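Local coordinates for catabolite control protein A (Lactococcus lactis, PDB 2O20) that probably acts as a global transcription regulator of carbon catabolite repression and activation, binding DNA as a member of the LacI family, at residues V66-P71 / Y94-A99; A184-S189 / T241-S246; S75-A80 / V290-Y295; P144-G149 / P158-D163. The protein carries 1 engineered substitution. One frame throughout, in Å; residues are numbered along the deposited sequence. Where two conformers were deposited one is given.

Contact 1: residues V66-P71 / Y94-A99; sequences VGVILP and YNMILA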
# COMPACT_ATOMS: atom_id res chain seq x y z
N VAL D 66 19.85 5.78 10.66
CA VAL D 66 18.64 5.34 11.30
C VAL D 66 18.13 4.00 10.73
O VAL D 66 17.92 3.86 9.51
CB VAL D 66 17.55 6.43 11.29
CG1 VAL D 66 17.93 7.55 12.26
CG2 VAL D 66 17.36 7.02 9.92
N GLY D 67 17.97 3.04 11.64
CA GLY D 67 17.35 1.73 11.36
C GLY D 67 15.84 1.79 11.59
O GLY D 67 15.39 2.19 12.66
N VAL D 68 15.06 1.36 10.60
CA VAL D 68 13.59 1.33 10.72
C VAL D 68 13.08 -0.08 10.45
O VAL D 68 13.27 -0.63 9.36
CB VAL D 68 12.90 2.31 9.72
CG1 VAL D 68 11.40 2.38 9.94
CG2 VAL D 68 13.53 3.72 9.81
N ILE D 69 12.39 -0.63 11.43
CA ILE D 69 11.83 -1.97 11.37
C ILE D 69 10.33 -1.84 11.29
O ILE D 69 9.74 -1.13 12.10
CB ILE D 69 12.16 -2.80 12.63
CG1 ILE D 69 13.65 -2.75 12.87
CG2 ILE D 69 11.63 -4.25 12.44
CD1 ILE D 69 14.12 -3.39 14.11
N LEU D 70 9.74 -2.51 10.30
CA LEU D 70 8.28 -2.53 10.14
C LEU D 70 7.88 -3.91 9.65
O LEU D 70 8.72 -4.60 9.06
CB LEU D 70 7.80 -1.45 9.14
CG LEU D 70 8.28 -1.51 7.68
CD1 LEU D 70 7.36 -0.65 6.74
CD2 LEU D 70 9.72 -1.06 7.50
N PRO D 71 6.65 -4.36 9.95
CA PRO D 71 6.24 -5.70 9.49
C PRO D 71 6.40 -5.87 7.97
O PRO D 71 7.04 -6.82 7.50
CB PRO D 71 4.78 -5.74 9.91
CG PRO D 71 4.77 -4.96 11.14
CD PRO D 71 5.63 -3.79 10.84
N TYR D 94 20.54 12.22 6.89
CA TYR D 94 20.85 10.96 7.58
C TYR D 94 20.62 9.81 6.61
O TYR D 94 19.82 9.92 5.67
CB TYR D 94 19.95 10.73 8.81
CG TYR D 94 20.06 11.74 9.94
CD1 TYR D 94 21.19 12.57 10.10
CD2 TYR D 94 19.03 11.84 10.89
CE1 TYR D 94 21.27 13.48 11.15
CE2 TYR D 94 19.10 12.75 11.93
CZ TYR D 94 20.21 13.56 12.07
OH TYR D 94 20.22 14.43 13.11
N ASN D 95 21.31 8.70 6.82
CA ASN D 95 21.02 7.47 6.07
C ASN D 95 19.84 6.75 6.71
O ASN D 95 19.70 6.73 7.93
CB ASN D 95 22.24 6.52 6.04
CG ASN D 95 23.47 7.15 5.45
OD1 ASN D 95 24.56 7.01 6.00
ND2 ASN D 95 23.32 7.82 4.33
N MET D 96 18.99 6.14 5.88
CA MET D 96 17.81 5.38 6.33
C MET D 96 17.97 3.92 5.86
O MET D 96 18.25 3.70 4.69
CB MET D 96 16.54 5.92 5.65
CG MET D 96 16.05 7.27 6.13
SD MET D 96 14.98 7.10 7.55
CE MET D 96 13.66 6.13 6.82
N ILE D 97 17.77 2.96 6.76
CA ILE D 97 17.76 1.54 6.40
C ILE D 97 16.39 0.99 6.77
O ILE D 97 15.97 1.12 7.93
CB ILE D 97 18.86 0.71 7.14
CG1 ILE D 97 20.26 1.25 6.85
CG2 ILE D 97 18.77 -0.78 6.75
CD1 ILE D 97 21.36 0.66 7.74
N LEU D 98 15.69 0.39 5.82
CA LEU D 98 14.39 -0.17 6.13
C LEU D 98 14.46 -1.70 6.15
O LEU D 98 15.05 -2.30 5.25
CB LEU D 98 13.33 0.27 5.11
CG LEU D 98 13.14 1.76 4.78
CD1 LEU D 98 12.04 1.90 3.75
CD2 LEU D 98 12.82 2.59 6.00
N ALA D 99 13.83 -2.32 7.13
CA ALA D 99 13.84 -3.78 7.22
C ALA D 99 12.43 -4.29 7.46
O ALA D 99 11.71 -3.75 8.30
CB ALA D 99 14.74 -4.20 8.31
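Val68 O is gripped twice from the neighbouring strand: Ala99 N donates to it over 2.9 Å, and the CA-H of Leu98 closes on the same oxygen. The two strands, 65-70 and 95-100, run parallel as the ends of a beta-alpha-beta crossover made through helix 76-91, at one edge of the six-stranded sheet. Val68 also uses its own N, which gives Ile97 O the shortest bond of the ladder at 2.8 Å. Two residues back, Val66 repeats the pattern, its N-H pointing almost straight at Asn95 O (175°) and its O taking Ile97 N. At the far end Leu70 N reaches Ala99 O at 3.1 Å. Leu70 CD2 also comes within 3.4 Å of that Ala99 O.

On the face carrying Val68, Met96 and Leu98, the Leu98 and Val68 side chains lie side by side, and Leu98 further packs on Leu98 of the second subunit. Ile69 and Ala99 turn the other way, onto Val111 of helix 105-118. Met96 is bent at both chi2 and chi3, and its terminal CE rests 3.8 Å from Val68 CG2.

Contact 2: residues A184-S189 / T241-S246; sequences AYIMGS and TSAVVS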
# COMPACT_ATOMS: atom_id res chain seq x y z
N ALA D 184 -19.51 -6.02 17.91
CA ALA D 184 -18.23 -6.73 17.95
C ALA D 184 -17.05 -5.76 17.99
O ALA D 184 -17.11 -4.66 17.45
CB ALA D 184 -18.11 -7.61 16.80
N TYR D 185 -15.99 -6.18 18.66
CA TYR D 185 -14.67 -5.55 18.56
C TYR D 185 -13.67 -6.57 17.99
O TYR D 185 -13.46 -7.67 18.53
CB TYR D 185 -14.16 -5.01 19.92
CG TYR D 185 -13.24 -3.82 19.69
CD1 TYR D 185 -13.68 -2.53 19.97
CD2 TYR D 185 -11.98 -3.98 19.11
CE1 TYR D 185 -12.88 -1.45 19.70
CE2 TYR D 185 -11.16 -2.88 18.85
CZ TYR D 185 -11.63 -1.62 19.14
OH TYR D 185 -10.87 -0.51 18.90
N ILE D 186 -13.05 -6.20 16.87
CA ILE D 186 -12.07 -7.07 16.20
C ILE D 186 -10.67 -6.42 16.39
O ILE D 186 -10.45 -5.26 16.01
CB ILE D 186 -12.41 -7.29 14.70
CG1 ILE D 186 -13.77 -8.00 14.54
CG2 ILE D 186 -11.35 -8.14 14.04
CD1 ILE D 186 -14.41 -7.82 13.21
N MET D 187 -9.74 -7.17 16.98
CA MET D 187 -8.41 -6.64 17.32
C MET D 187 -7.31 -7.65 17.04
O MET D 187 -7.59 -8.79 16.64
CB MET D 187 -8.36 -6.26 18.81
CG MET D 187 -8.67 -7.42 19.78
SD MET D 187 -8.35 -6.94 21.50
CE MET D 187 -9.32 -5.47 21.61
N GLY D 188 -6.07 -7.22 17.31
CA GLY D 188 -4.90 -8.09 17.41
C GLY D 188 -4.84 -8.86 18.73
O GLY D 188 -5.84 -9.37 19.20
N SER D 189 -3.66 -8.96 19.32
CA SER D 189 -3.49 -9.67 20.61
C SER D 189 -3.92 -8.80 21.77
O SER D 189 -3.40 -7.69 21.97
CB SER D 189 -2.05 -10.12 20.80
OG SER D 189 -1.85 -10.59 22.13
N THR D 241 -24.51 -6.89 14.89
CA THR D 241 -25.04 -6.02 13.83
C THR D 241 -24.09 -4.89 13.46
O THR D 241 -24.43 -4.08 12.60
CB THR D 241 -26.39 -5.40 14.21
OG1 THR D 241 -26.24 -4.61 15.42
CG2 THR D 241 -27.46 -6.50 14.38
N SER D 242 -22.92 -4.85 14.08
CA SER D 242 -21.91 -3.87 13.78
C SER D 242 -20.58 -4.32 14.38
O SER D 242 -20.53 -5.25 15.19
CB SER D 242 -22.31 -2.51 14.32
OG SER D 242 -22.48 -2.56 15.74
N ALA D 243 -19.51 -3.65 13.97
CA ALA D 243 -18.19 -3.91 14.48
C ALA D 243 -17.28 -2.68 14.43
O ALA D 243 -17.32 -1.91 13.46
CB ALA D 243 -17.56 -5.01 13.67
N VAL D 244 -16.45 -2.57 15.46
CA VAL D 244 -15.27 -1.67 15.50
C VAL D 244 -14.06 -2.56 15.26
O VAL D 244 -13.93 -3.63 15.86
CB VAL D 244 -15.11 -0.98 16.85
CG1 VAL D 244 -13.93 0.05 16.80
CG2 VAL D 244 -16.44 -0.36 17.28
N VAL D 245 -13.21 -2.14 14.32
CA VAL D 245 -12.11 -2.95 13.84
C VAL D 245 -10.79 -2.14 13.94
O VAL D 245 -10.71 -0.99 13.49
CB VAL D 245 -12.36 -3.42 12.39
CG1 VAL D 245 -11.28 -4.41 12.00
CG2 VAL D 245 -13.80 -4.02 12.23
N SER D 246 -9.79 -2.70 14.60
CA SER D 246 -8.61 -1.90 14.86
C SER D 246 -7.72 -1.69 13.63
O SER D 246 -7.08 -0.65 13.54
CB SER D 246 -7.80 -2.47 16.02
OG SER D 246 -7.30 -3.72 15.66
O HOH W 1 -8.19 -5.82 13.56
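Tyr185 leans its ring across Val244 on the adjacent parallel strand, in the second, four-stranded sheet of this periplasmic-binding-protein-like fold. From CB, chi1 of -151° sets CG roughly anti to the backbone N, where it comes within 3.9 Å of Val244 O. That oxygen lies over one ring face, displaced toward the rim on the CD2 side. The opposite rim belongs to the valine side chain: Tyr185 CD1 meets Val244 CB at 3.8 Å, and Tyr185 CE1 presses on Val244 CG1 at 3.4 Å, the tightest side-chain touch here. CZ and OH meet the same methyl, the hydroxyl oxygen of Tyr185 ending 3.8 Å from Val244 CG1. Beyond the ring, Tyr202 meets it edge-to-face and Ala168 of helix 164-177 packs against it.

Val244 O is therefore shared, since besides facing the ring it accepts a straight bond from Ile186 N (2.9 Å, 171°). On the other side of the sheet Ile186 CD1 touches Val245 CG2, and Leu231 and Leu235 of helix 225-237 close over Ile186.

A sulfate, probably from the crystallisation liquor, lies close to Gly188. The ladder's last bond runs from Ser246 N to Ile186 O, and a water that shares a hydrogen bond with Ser246 OG at 3.1 Å also reaches that carbonyl oxygen, though only through a weak bond.

Contact 3: residues S75-A80 / V290-Y295; sequences STYFAA and VNQPLY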
# COMPACT_ATOMS: atom_id res chain seq x y z
N SER D 75 2.04 -2.90 3.78
CA SER D 75 0.99 -2.22 4.60
C SER D 75 1.03 -0.73 4.36
O SER D 75 2.03 -0.08 4.70
CB SER D 75 1.21 -2.43 6.11
OG SER D 75 0.39 -1.52 6.89
N THR D 76 -0.06 -0.15 3.82
CA THR D 76 -0.05 1.28 3.57
C THR D 76 -0.06 2.07 4.87
O THR D 76 0.34 3.22 4.87
CB THR D 76 -1.20 1.78 2.66
OG1 THR D 76 -2.47 1.49 3.25
CG2 THR D 76 -1.10 1.19 1.29
N TYR D 77 -0.57 1.47 5.95
CA TYR D 77 -0.50 2.02 7.32
C TYR D 77 0.96 2.27 7.74
O TYR D 77 1.33 3.41 8.08
CB TYR D 77 -1.20 1.06 8.31
CG TYR D 77 -1.07 1.43 9.75
CD1 TYR D 77 -1.97 2.28 10.33
CD2 TYR D 77 -0.02 0.95 10.54
CE1 TYR D 77 -1.86 2.67 11.68
CE2 TYR D 77 0.10 1.32 11.89
CZ TYR D 77 -0.82 2.18 12.44
OH TYR D 77 -0.70 2.56 13.75
N PHE D 78 1.80 1.23 7.68
CA PHE D 78 3.21 1.37 8.04
C PHE D 78 4.00 2.21 7.01
O PHE D 78 4.84 3.03 7.39
CB PHE D 78 3.88 0.01 8.26
CG PHE D 78 3.33 -0.74 9.43
CD1 PHE D 78 3.46 -0.23 10.71
CD2 PHE D 78 2.70 -1.96 9.25
CE1 PHE D 78 2.96 -0.91 11.81
CE2 PHE D 78 2.18 -2.65 10.34
CZ PHE D 78 2.31 -2.10 11.63
N ALA D 79 3.69 2.05 5.73
CA ALA D 79 4.33 2.88 4.68
C ALA D 79 4.07 4.39 4.86
O ALA D 79 4.97 5.22 4.63
CB ALA D 79 3.91 2.40 3.29
N ALA D 80 2.86 4.77 5.29
CA ALA D 80 2.55 6.18 5.49
C ALA D 80 3.32 6.78 6.65
O ALA D 80 3.83 7.90 6.55
CB ALA D 80 1.05 6.36 5.66
N VAL D 290 -11.86 5.80 12.28
CA VAL D 290 -10.94 6.65 13.03
C VAL D 290 -9.81 7.07 12.07
O VAL D 290 -9.20 6.22 11.37
CB VAL D 290 -10.34 5.89 14.26
CG1 VAL D 290 -9.17 6.64 14.90
CG2 VAL D 290 -11.44 5.56 15.27
N ASN D 291 -9.55 8.38 11.99
CA ASN D 291 -8.41 8.92 11.25
C ASN D 291 -7.22 9.13 12.20
O ASN D 291 -7.27 10.00 13.10
CB ASN D 291 -8.78 10.24 10.57
CG ASN D 291 -7.68 10.76 9.63
OD1 ASN D 291 -7.35 10.13 8.63
ND2 ASN D 291 -7.12 11.91 9.96
N GLN D 292 -6.16 8.34 12.02
CA GLN D 292 -4.90 8.56 12.72
C GLN D 292 -4.01 9.41 11.83
O GLN D 292 -4.01 9.23 10.59
CB GLN D 292 -4.20 7.25 13.05
CG GLN D 292 -5.00 6.31 13.97
CD GLN D 292 -4.17 5.09 14.39
OE1 GLN D 292 -2.96 5.20 14.53
NE2 GLN D 292 -4.81 3.95 14.57
N PRO D 293 -3.24 10.33 12.43
CA PRO D 293 -2.34 11.22 11.67
C PRO D 293 -1.03 10.49 11.37
O PRO D 293 0.01 10.76 11.97
CB PRO D 293 -2.19 12.41 12.62
CG PRO D 293 -2.18 11.74 13.98
CD PRO D 293 -3.19 10.62 13.88
N LEU D 294 -1.08 9.57 10.41
CA LEU D 294 0.01 8.62 10.17
C LEU D 294 1.36 9.27 9.79
O LEU D 294 2.39 8.92 10.34
CB LEU D 294 -0.41 7.63 9.11
CG LEU D 294 -1.61 6.68 9.43
CD1 LEU D 294 -1.74 5.73 8.27
CD2 LEU D 294 -1.44 5.94 10.71
N TYR D 295 1.35 10.19 8.84
CA TYR D 295 2.57 10.93 8.52
C TYR D 295 3.16 11.62 9.76
O TYR D 295 4.35 11.55 10.01
CB TYR D 295 2.28 11.97 7.44
CG TYR D 295 3.50 12.78 7.03
CD1 TYR D 295 4.31 12.35 5.99
CD2 TYR D 295 3.83 13.97 7.66
CE1 TYR D 295 5.42 13.08 5.60
CE2 TYR D 295 4.94 14.71 7.28
CZ TYR D 295 5.74 14.25 6.24
OH TYR D 295 6.84 14.97 5.83
O HOH W 2 -3.41 1.44 14.99
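One of the hinge crossovers between the two subdomains of the LacI-type core, residues 290-295, meets the first turn of helix 76-91 here, with Tyr77 and Ala80 set against Gln292 and Leu294. The tyrosine and leucine side chains cross at about a right angle, and Leu294 CD2 comes to 3.4 Å from Tyr77 CE1, obliquely to the ring. The other leucine methyl, CD1, lies 3.9 Å from Ala80 CB and about as far from the backbone O of Tyr77, reaching the helix turn as well as CD1 of the ring.

At the ring's tip the contact turns polar. Gln292 OE1 stands in the ring plane at its edge, 3.6 Å from Tyr77 OH, with the amide turned 81° to the ring. What joins the two side chains is a water: it accepts from Gln292 NE2 at 2.9 Å and shares a hydrogen bond with Tyr77 OH. NE2 has a second partner in Gly274 O, which helps fix the amide. An alanine in place of Tyr77 would probably open a gap beside Leu294 CD2 and leave this water without its phenolic mate.

The helix start is capped by Ser75, whose OG accepts from Phe78 N at 3.2 Å, and Phe78 in turn puts the centre of its ring face under Tyr77 CD2.

Helix 294-309 thus begins alongside helix 76-91, a link reinforced further up by Tyr295 OH bonding to Asp87; strand 289-291, which feeds it, pairs antiparallel with strand 324-326, while Thr76 and Ala80 pack on Thr74 of the second subunit.

Contact 4: residues P144-G149 / P158-D163; sequences PVVLVG and PSVNID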
# COMPACT_ATOMS: atom_id res chain seq x y z
N PRO D 144 19.58 4.44 21.03
CA PRO D 144 18.32 5.19 21.07
C PRO D 144 17.23 4.56 20.17
O PRO D 144 17.51 4.15 19.05
CB PRO D 144 18.74 6.58 20.56
CG PRO D 144 20.16 6.67 20.86
CD PRO D 144 20.72 5.31 20.68
N VAL D 145 16.03 4.44 20.72
CA VAL D 145 14.89 3.80 20.03
C VAL D 145 13.59 4.53 20.37
O VAL D 145 13.41 5.02 21.51
CB VAL D 145 14.81 2.27 20.39
CG1 VAL D 145 14.86 2.09 21.88
CG2 VAL D 145 13.57 1.61 19.83
N VAL D 146 12.72 4.67 19.38
CA VAL D 146 11.37 5.19 19.56
C VAL D 146 10.38 4.18 18.92
O VAL D 146 10.61 3.70 17.82
CB VAL D 146 11.20 6.56 18.89
CG1 VAL D 146 9.79 7.14 19.19
CG2 VAL D 146 12.30 7.52 19.37
N LEU D 147 9.30 3.88 19.64
CA LEU D 147 8.21 3.02 19.14
C LEU D 147 7.12 3.89 18.52
O LEU D 147 6.81 4.97 19.04
CB LEU D 147 7.63 2.19 20.30
CG LEU D 147 8.60 1.52 21.30
CD1 LEU D 147 7.83 0.88 22.42
CD2 LEU D 147 9.55 0.49 20.65
N VAL D 148 6.53 3.43 17.41
CA VAL D 148 5.39 4.10 16.77
C VAL D 148 4.25 3.09 16.55
O VAL D 148 4.46 2.02 15.95
CB VAL D 148 5.77 4.74 15.40
CG1 VAL D 148 4.63 5.66 14.92
CG2 VAL D 148 7.12 5.51 15.49
N GLY D 149 3.06 3.41 17.06
CA GLY D 149 1.89 2.55 16.92
C GLY D 149 1.83 1.44 17.95
O GLY D 149 0.93 0.59 17.90
N PRO D 158 10.63 5.42 24.76
CA PRO D 158 9.87 6.45 24.02
C PRO D 158 8.87 5.89 23.00
O PRO D 158 9.15 4.88 22.34
CB PRO D 158 10.98 7.28 23.37
CG PRO D 158 12.15 7.12 24.29
CD PRO D 158 12.08 5.69 24.73
N SER D 159 7.72 6.55 22.86
CA SER D 159 6.68 6.10 21.93
C SER D 159 5.79 7.25 21.43
O SER D 159 5.67 8.28 22.09
CB SER D 159 5.81 5.00 22.56
OG SER D 159 4.85 5.50 23.47
N VAL D 160 5.24 7.08 20.24
CA VAL D 160 4.28 8.01 19.65
C VAL D 160 3.06 7.22 19.16
O VAL D 160 3.19 6.29 18.36
CB VAL D 160 4.91 8.80 18.50
CG1 VAL D 160 3.93 9.94 18.03
CG2 VAL D 160 6.24 9.38 18.93
N ASN D 161 1.87 7.64 19.63
CA ASN D 161 0.63 6.92 19.41
C ASN D 161 -0.54 7.91 19.40
O ASN D 161 -0.36 9.06 19.79
CB ASN D 161 0.39 5.87 20.53
CG ASN D 161 1.37 4.72 20.49
OD1 ASN D 161 1.17 3.72 19.77
ND2 ASN D 161 2.41 4.82 21.28
N ILE D 162 -1.72 7.45 18.99
CA ILE D 162 -3.00 8.09 19.36
C ILE D 162 -3.46 7.55 20.71
O ILE D 162 -2.82 6.66 21.28
CB ILE D 162 -4.13 7.98 18.25
CG1 ILE D 162 -4.66 6.56 18.05
CG2 ILE D 162 -3.67 8.61 16.94
CD1 ILE D 162 -6.10 6.50 17.62
N ASP D 163 -4.54 8.13 21.24
CA ASP D 163 -5.23 7.67 22.45
C ASP D 163 -6.22 6.56 22.02
O ASP D 163 -7.33 6.82 21.59
CB ASP D 163 -5.93 8.86 23.15
CG ASP D 163 -6.63 8.47 24.44
OD1 ASP D 163 -6.79 7.27 24.70
OD2 ASP D 163 -7.00 9.38 25.23
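Leu147 holds the facing strand through both its backbone polar atoms: Leu147 N donates to Pro158 O in a nearly linear bond (2.9 Å, 177°), and Leu147 O takes Val160 N. Gly149 N adds a third, longer bond to Val160 O at 3.2 Å. CA-H groups supplement these, most closely Ser159 CA, which sits 3.1 Å from Leu147 O.

The apolar touches are lighter. Val146 splits its methyls, CG1 meeting Val160 CG2 and CG2 meeting Pro158 CB, both at 4.2 Å. Of another kind is the van der Waals approach of the proline ring to a carbonyl oxygen, with CD of Pro158 3.5 Å from Val145 O. Strands 145-148 and 159-161 are parallel neighbours inside the six-stranded sheet, joined by a short connection without a helix, and Leu305 and Leu297 of helix 294-309 pack on Val146 and Val148 respectively.

Side-chain polar contacts come from Asn161 and Ser159. Chi1 of -69° puts CG of Asn161 anti to its carbonyl carbon; chi2 of -86° turns OD1 to within 3.0 Å of Gly149 C. The same OD1 is hydrogen-bonded to Tyr164 OH, while ND2 bonds to Thr150 O, so both ends of the amide are held. A leucine in place of Asn161 would probably leave Tyr164 OH and Thr150 O without these mates. Ser159 OG, on the face shared with Leu147, bonds outward to Gln318 OE1 of the next strand.

Contacts 1 and 4 belong to the same six-stranded sheet, their centres 15 Å apart: contact 1 joins its edge pair, partly buried and, like contact 3, touched by the second subunit, whereas contact 4 lies inside it and is buried. Contact 2 is likewise buried parallel pairing, but in the other sheet, about 30 Å from contact 1 between centres. Contact 3 differs in kind, relying on side chains and a water where the other three rest on backbone ladders. It also touches contacts 1 and 4: Phe78 packs on Leu70 and Pro71 of contact 1, and Gln292 and Pro293 on Ile162 of contact 4.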